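Local coordinates for protein hypothetical sensory transduction histidine kinase (Methanosarcina mazei, PDB 3LIA) that probably phosphorylates protein histidine at the expense of ATP as a membrane-bound histidine kinase, of which this chain is the Cache sensor portion, at residues Y79-F84 against T100-P105; I250-P255 against L265-E270. All coordinates share one frame; numbering follows the deposited sequence.

Contact 1: Y79-F84 against T100-P105; sequences YEPDAF and TGRFVP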
loop_
_atom_site.group_PDB
_atom_site.type_symbol
_atom_site.label_atom_id
_atom_site.label_comp_id
_atom_site.label_asym_id
_atom_site.label_seq_id
_atom_site.Cartn_x
_atom_site.Cartn_y
_atom_site.Cartn_z
ATOM N N TYR A 79 -1.375 20.291 2.756
ATOM C CA TYR A 79 -0.416 21.231 3.386
ATOM C C TYR A 79 -0.867 21.656 4.756
ATOM O O TYR A 79 -2.067 21.716 4.997
ATOM C CB TYR A 79 -0.327 22.497 2.528
ATOM C CG TYR A 79 0.580 22.292 1.326
ATOM C CD1 TYR A 79 0.111 21.646 0.201
ATOM C CD2 TYR A 79 1.918 22.719 1.349
ATOM C CE1 TYR A 79 0.955 21.478 -0.949
ATOM C CE2 TYR A 79 2.750 22.553 0.243
ATOM C CZ TYR A 79 2.295 21.915 -0.857
ATOM O OH TYR A 79 3.163 21.762 -1.900
ATOM N N GLU A 80 0.107 22.005 5.600
ATOM C CA GLU A 80 -0.124 22.749 6.867
ATOM C C GLU A 80 -0.826 24.106 6.651
ATOM O O GLU A 80 -0.744 24.684 5.565
ATOM C CB GLU A 80 1.247 22.972 7.576
ATOM C CG GLU A 80 1.920 21.621 8.024
ATOM C CD GLU A 80 1.165 20.937 9.168
ATOM O OE1 GLU A 80 1.295 21.380 10.303
ATOM O OE2 GLU A 80 0.406 19.982 8.971
ATOM N N PRO A 81 -1.498 24.647 7.708
ATOM C CA PRO A 81 -2.152 25.914 7.574
ATOM C C PRO A 81 -1.160 26.879 6.964
ATOM O O PRO A 81 -0.001 26.991 7.462
ATOM C CB PRO A 81 -2.432 26.339 9.057
ATOM C CG PRO A 81 -2.803 25.006 9.726
ATOM C CD PRO A 81 -1.680 24.064 9.064
ATOM N N ASP A 82 -1.613 27.555 5.917
ATOM C CA ASP A 82 -0.882 28.595 5.193
ATOM C C ASP A 82 0.464 28.182 4.611
ATOM O O ASP A 82 1.149 29.037 4.068
ATOM C CB ASP A 82 -0.732 29.885 6.037
ATOM C CG ASP A 82 -2.002 30.728 6.031
ATOM O OD1 ASP A 82 -2.771 30.667 5.056
ATOM O OD2 ASP A 82 -2.209 31.497 6.981
ATOM N N ALA A 83 0.800 26.899 4.613
ATOM C CA ALA A 83 2.152 26.503 4.203
ATOM C C ALA A 83 2.391 26.358 2.693
ATOM O O ALA A 83 3.539 26.146 2.261
ATOM C CB ALA A 83 2.550 25.216 4.947
ATOM N N PHE A 84 1.344 26.437 1.875
ATOM C CA PHE A 84 1.572 26.375 0.430
ATOM C C PHE A 84 1.789 27.759 -0.199
ATOM O O PHE A 84 2.714 27.972 -1.031
ATOM C CB PHE A 84 0.407 25.652 -0.305
ATOM C CG PHE A 84 0.505 25.732 -1.823
ATOM C CD1 PHE A 84 1.380 24.834 -2.526
ATOM C CD2 PHE A 84 -0.251 26.634 -2.554
ATOM C CE1 PHE A 84 1.504 24.895 -3.943
ATOM C CE2 PHE A 84 -0.120 26.708 -3.960
ATOM C CZ PHE A 84 0.740 25.843 -4.640
ATOM N N THR A 100 -11.530 24.942 5.791
ATOM C CA THR A 100 -10.261 25.581 6.248
ATOM C C THR A 100 -9.560 26.436 5.146
ATOM O O THR A 100 -8.763 27.340 5.427
ATOM C CB THR A 100 -9.240 24.543 6.781
ATOM O OG1 THR A 100 -8.680 23.832 5.680
ATOM C CG2 THR A 100 -9.911 23.547 7.737
ATOM N N GLY A 101 -9.817 26.157 3.871
ATOM C CA GLY A 101 -8.973 26.779 2.851
ATOM C C GLY A 101 -7.530 26.193 2.781
ATOM O O GLY A 101 -6.744 26.596 1.986
ATOM N N ARG A 102 -7.184 25.220 3.581
ATOM C CA ARG A 102 -5.872 24.645 3.397
ATOM C C ARG A 102 -5.806 23.997 1.973
ATOM O O ARG A 102 -6.840 23.605 1.411
ATOM C CB ARG A 102 -5.682 23.516 4.367
ATOM C CG ARG A 102 -5.411 23.934 5.826
ATOM C CD ARG A 102 -4.327 22.936 6.181
ATOM N NE ARG A 102 -4.732 22.409 7.388
ATOM C CZ ARG A 102 -4.208 21.412 8.039
ATOM N NH1 ARG A 102 -3.195 20.662 7.587
ATOM N NH2 ARG A 102 -4.800 21.191 9.197
ATOM N N PHE A 103 -4.586 23.854 1.467
ATOM C CA PHE A 103 -4.408 23.277 0.141
ATOM C C PHE A 103 -4.321 21.792 0.343
ATOM O O PHE A 103 -3.310 21.297 0.759
ATOM C CB PHE A 103 -3.188 23.838 -0.546
ATOM C CG PHE A 103 -3.104 23.501 -2.014
ATOM C CD1 PHE A 103 -4.254 23.586 -2.846
ATOM C CD2 PHE A 103 -1.871 23.199 -2.602
ATOM C CE1 PHE A 103 -4.167 23.350 -4.222
ATOM C CE2 PHE A 103 -1.815 22.904 -3.977
ATOM C CZ PHE A 103 -2.958 23.009 -4.774
ATOM N N VAL A 104 -5.424 21.081 0.100
ATOM C CA VAL A 104 -5.457 19.660 0.401
ATOM C C VAL A 104 -6.183 18.907 -0.739
ATOM O O VAL A 104 -7.120 18.141 -0.484
ATOM C CB VAL A 104 -6.210 19.370 1.763
ATOM C CG1 VAL A 104 -5.355 19.819 3.029
ATOM C CG2 VAL A 104 -7.629 20.066 1.748
ATOM N N PRO A 105 -5.811 19.171 -1.974
ATOM C CA PRO A 105 -6.541 18.608 -3.129
ATOM C C PRO A 105 -6.278 17.107 -3.291
ATOM O O PRO A 105 -5.100 16.667 -3.333
ATOM C CB PRO A 105 -5.905 19.264 -4.332
ATOM C CG PRO A 105 -4.462 19.713 -3.859
ATOM C CD PRO A 105 -4.728 20.110 -2.370
HETATM O O HOH W 1 -2.479 25.087 3.289
#
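Tyr-79 N reaches straight across to Phe-103 O at 3.0 Å in a bent bond (133° at the hydrogen). Next along, Ala-83 N donates to Glu-80 O at 2.9 Å, closing a type II turn, and a water that accepts from Phe-103 N lies within hydrogen-bonding distance of the same carbonyl, 2.9 Å from Glu-80 O. Three rings cluster beside this backbone. Phe-84 swings its CG anti to the backbone N (chi1 172°), which brings one ring face over Phe-103 CD2, 3.6 Å from Phe-84 CG; the planes stay oblique. Phe-103 CD2 also meets Tyr-79 CE1 at 3.7 Å, although these two rings barely overlap. Pro-81 CD sits over the centre of the Arg-102 guanidinium, 3.8 Å from Arg-102 CZ, while Glu-80 OE2 makes only a long salt bridge with Arg-102 NH1, its stronger partner being Tyr-128. Arg-102 NH2 pairs with Asp-123. A leucine in place of Arg-102 would probably leave Asp-123 without that mate and the ring of Pro-81 without its flat cover. The cluster lies against helices 13-49 and 55-68, through Met-47 and Met-59, beside strands 74-79 and 105-108.

Contact 2: I250-P255 against L265-E270; sequences IMFYEP and LVVPKE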
loop_
_atom_site.group_PDB
_atom_site.type_symbol
_atom_site.label_atom_id
_atom_site.label_comp_id
_atom_site.label_asym_id
_atom_site.label_seq_id
_atom_site.Cartn_x
_atom_site.Cartn_y
_atom_site.Cartn_z
ATOM N N ILE A 250 3.215 -26.739 3.680
ATOM C CA ILE A 250 4.304 -25.866 4.039
ATOM C C ILE A 250 3.946 -24.435 3.528
ATOM O O ILE A 250 3.574 -24.248 2.358
ATOM C CB ILE A 250 5.636 -26.305 3.431
ATOM C CG1 ILE A 250 5.875 -27.831 3.636
ATOM C CG2 ILE A 250 6.793 -25.464 4.032
ATOM C CD1 ILE A 250 5.913 -28.201 5.148
ATOM N N MET A 251 4.042 -23.459 4.419
ATOM C CA MET A 251 3.704 -22.077 4.059
ATOM C C MET A 251 5.041 -21.298 4.022
ATOM O O MET A 251 5.704 -21.104 5.068
ATOM C CB MET A 251 2.667 -21.498 5.053
ATOM C CG MET A 251 2.486 -20.015 4.912
ATOM S SD MET A 251 1.598 -19.243 6.301
ATOM C CE MET A 251 0.164 -20.332 6.356
ATOM N N PHE A 252 5.460 -20.978 2.803
ATOM C CA PHE A 252 6.656 -20.177 2.532
ATOM C C PHE A 252 6.257 -18.693 2.384
ATOM O O PHE A 252 5.325 -18.362 1.613
ATOM C CB PHE A 252 7.235 -20.601 1.202
ATOM C CG PHE A 252 7.653 -22.086 1.144
ATOM C CD1 PHE A 252 8.909 -22.472 1.517
ATOM C CD2 PHE A 252 6.769 -23.054 0.704
ATOM C CE1 PHE A 252 9.285 -23.825 1.451
ATOM C CE2 PHE A 252 7.146 -24.362 0.605
ATOM C CZ PHE A 252 8.382 -24.751 0.989
ATOM N N TYR A 253 6.985 -17.810 3.058
ATOM C CA TYR A 253 6.697 -16.352 2.979
ATOM C C TYR A 253 8.026 -15.589 2.833
ATOM O O TYR A 253 9.032 -15.938 3.518
ATOM C CB TYR A 253 5.926 -15.896 4.186
ATOM C CG TYR A 253 6.522 -16.369 5.485
ATOM C CD1 TYR A 253 7.448 -15.566 6.188
ATOM C CD2 TYR A 253 6.189 -17.617 6.022
ATOM C CE1 TYR A 253 7.994 -15.958 7.381
ATOM C CE2 TYR A 253 6.742 -18.022 7.227
ATOM C CZ TYR A 253 7.638 -17.190 7.896
ATOM O OH TYR A 253 8.198 -17.595 9.071
ATOM N N GLU A 254 8.040 -14.612 1.906
ATOM C CA GLU A 254 9.274 -13.864 1.591
ATOM C C GLU A 254 8.918 -12.387 1.545
ATOM O O GLU A 254 7.846 -12.036 1.045
ATOM C CB GLU A 254 9.820 -14.330 0.215
ATOM C CG GLU A 254 10.659 -15.655 0.257
ATOM C CD GLU A 254 11.779 -15.634 1.305
ATOM O OE1 GLU A 254 12.344 -14.562 1.575
ATOM O OE2 GLU A 254 12.104 -16.707 1.885
ATOM N N PRO A 255 9.773 -11.527 2.142
ATOM C CA PRO A 255 9.299 -10.167 2.292
ATOM C C PRO A 255 9.271 -9.405 0.987
ATOM O O PRO A 255 10.157 -9.534 0.129
ATOM C CB PRO A 255 10.345 -9.469 3.226
ATOM C CG PRO A 255 11.563 -10.410 3.216
ATOM C CD PRO A 255 10.950 -11.826 3.000
ATOM N N LEU A 265 3.587 -18.644 -0.339
ATOM C CA LEU A 265 3.199 -19.787 -1.153
ATOM C C LEU A 265 2.790 -20.846 -0.161
ATOM O O LEU A 265 3.511 -21.094 0.798
ATOM C CB LEU A 265 4.378 -20.376 -1.943
ATOM C CG LEU A 265 4.853 -19.829 -3.278
ATOM C CD1 LEU A 265 6.199 -20.510 -3.627
ATOM C CD2 LEU A 265 3.812 -19.948 -4.376
ATOM N N VAL A 266 1.690 -21.520 -0.450
ATOM C CA VAL A 266 1.271 -22.635 0.397
ATOM C C VAL A 266 1.380 -23.934 -0.434
ATOM O O VAL A 266 0.773 -24.056 -1.495
ATOM C CB VAL A 266 -0.145 -22.429 0.920
ATOM C CG1 VAL A 266 -0.620 -23.736 1.620
ATOM C CG2 VAL A 266 -0.177 -21.255 1.913
ATOM N N VAL A 267 2.194 -24.885 0.032
ATOM C CA VAL A 267 2.345 -26.128 -0.732
ATOM C C VAL A 267 2.055 -27.402 0.097
ATOM O O VAL A 267 2.577 -27.577 1.154
ATOM C CB VAL A 267 3.772 -26.268 -1.288
ATOM C CG1 VAL A 267 3.808 -27.440 -2.351
ATOM C CG2 VAL A 267 4.269 -24.942 -1.910
ATOM N N PRO A 268 1.198 -28.284 -0.410
ATOM C CA PRO A 268 0.937 -29.560 0.251
ATOM C C PRO A 268 2.217 -30.343 0.336
ATOM O O PRO A 268 2.834 -30.618 -0.686
ATOM C CB PRO A 268 -0.061 -30.243 -0.694
ATOM C CG PRO A 268 -0.719 -29.090 -1.482
ATOM C CD PRO A 268 0.421 -28.118 -1.665
ATOM N N LYS A 269 2.627 -30.631 1.552
ATOM C CA LYS A 269 3.907 -31.272 1.844
ATOM C C LYS A 269 4.176 -32.537 1.016
ATOM O O LYS A 269 5.320 -32.808 0.649
ATOM C CB LYS A 269 3.972 -31.645 3.326
ATOM C CG LYS A 269 5.324 -32.215 3.796
ATOM C CD LYS A 269 5.315 -32.390 5.304
ATOM C CE LYS A 269 6.416 -33.325 5.823
ATOM N NZ LYS A 269 7.567 -32.655 6.482
ATOM N N GLU A 270 3.125 -33.300 0.731
ATOM C CA GLU A 270 3.289 -34.589 0.048
ATOM C C GLU A 270 3.620 -34.323 -1.414
ATOM O O GLU A 270 4.394 -35.061 -2.037
ATOM C CB GLU A 270 2.016 -35.445 0.200
ATOM C CG GLU A 270 0.760 -34.946 -0.543
ATOM C CD GLU A 270 -0.064 -33.856 0.192
ATOM O OE1 GLU A 270 0.425 -33.221 1.178
ATOM O OE2 GLU A 270 -1.218 -33.629 -0.231
#
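Strands 250-255 and 265-268 run antiparallel, their short axes 4.7 Å apart at closest and 158° between directions. Ile-250 with Val-267 and Phe-252 with Leu-265 are hydrogen-bonded pairs. Each exchanges two backbone bonds, the shortest being Leu-265 N to Phe-252 O at 2.6 Å. Met-251 with Val-266, the non-hydrogen-bonded pair between them, adds a CA-H...O contact from Met-251 CA to Leu-265 O.

On the face carrying Ile-250, Phe-252, Leu-265 and Val-267, the Phe-252 ring reaches across to the partner strand. Its CG stands anti to the carbonyl carbon (chi1 -60°), so the ring leans back along its own strand and takes Ile-250 CG2 over one face, near the rim. Its edge looks across the sheet diagonally, Phe-252 CE2 meeting Val-267 CG2 at 3.9 Å. Ile-250 CD1 touches Lys-269 CD at 4.2 Å, where the lysine chain runs on to its salt bridge with Glu-239. On the other face Met-251 CG meets Val-266 CG2 at 4.2 Å, the two side chains crossing at a slant.

Helix 13-49 covers the Ile-250 and Phe-252 face. The arrangement is a beta hairpin forming the two central strands of a four-stranded antiparallel sheet, consistent with the PAS-like lobes of Cache domains.

Both contacts are largely buried, yet they sit on opposite sides of the chain's centre, with about 48 Å between their own centres and nearest atoms about 30 Å apart. Pro-81 brings contact 1 to the surface, whereas contact 2 gets no nearer to it than the partly exposed Lys-269. Contact 1 joins two pieces of the connection between strands 74-79 and 105-108, where a water, a turn, charged groups and an aromatic cluster tie irregular backbone. Contact 2 pairs neighbouring strands of a separate sheet, so regular backbone bonds do the holding and its packing is mostly aliphatic, with one ring. They share helix 13-49: Met-47 borders contact 1, whereas Tyr-15 and Ser-18 pack on contact 2.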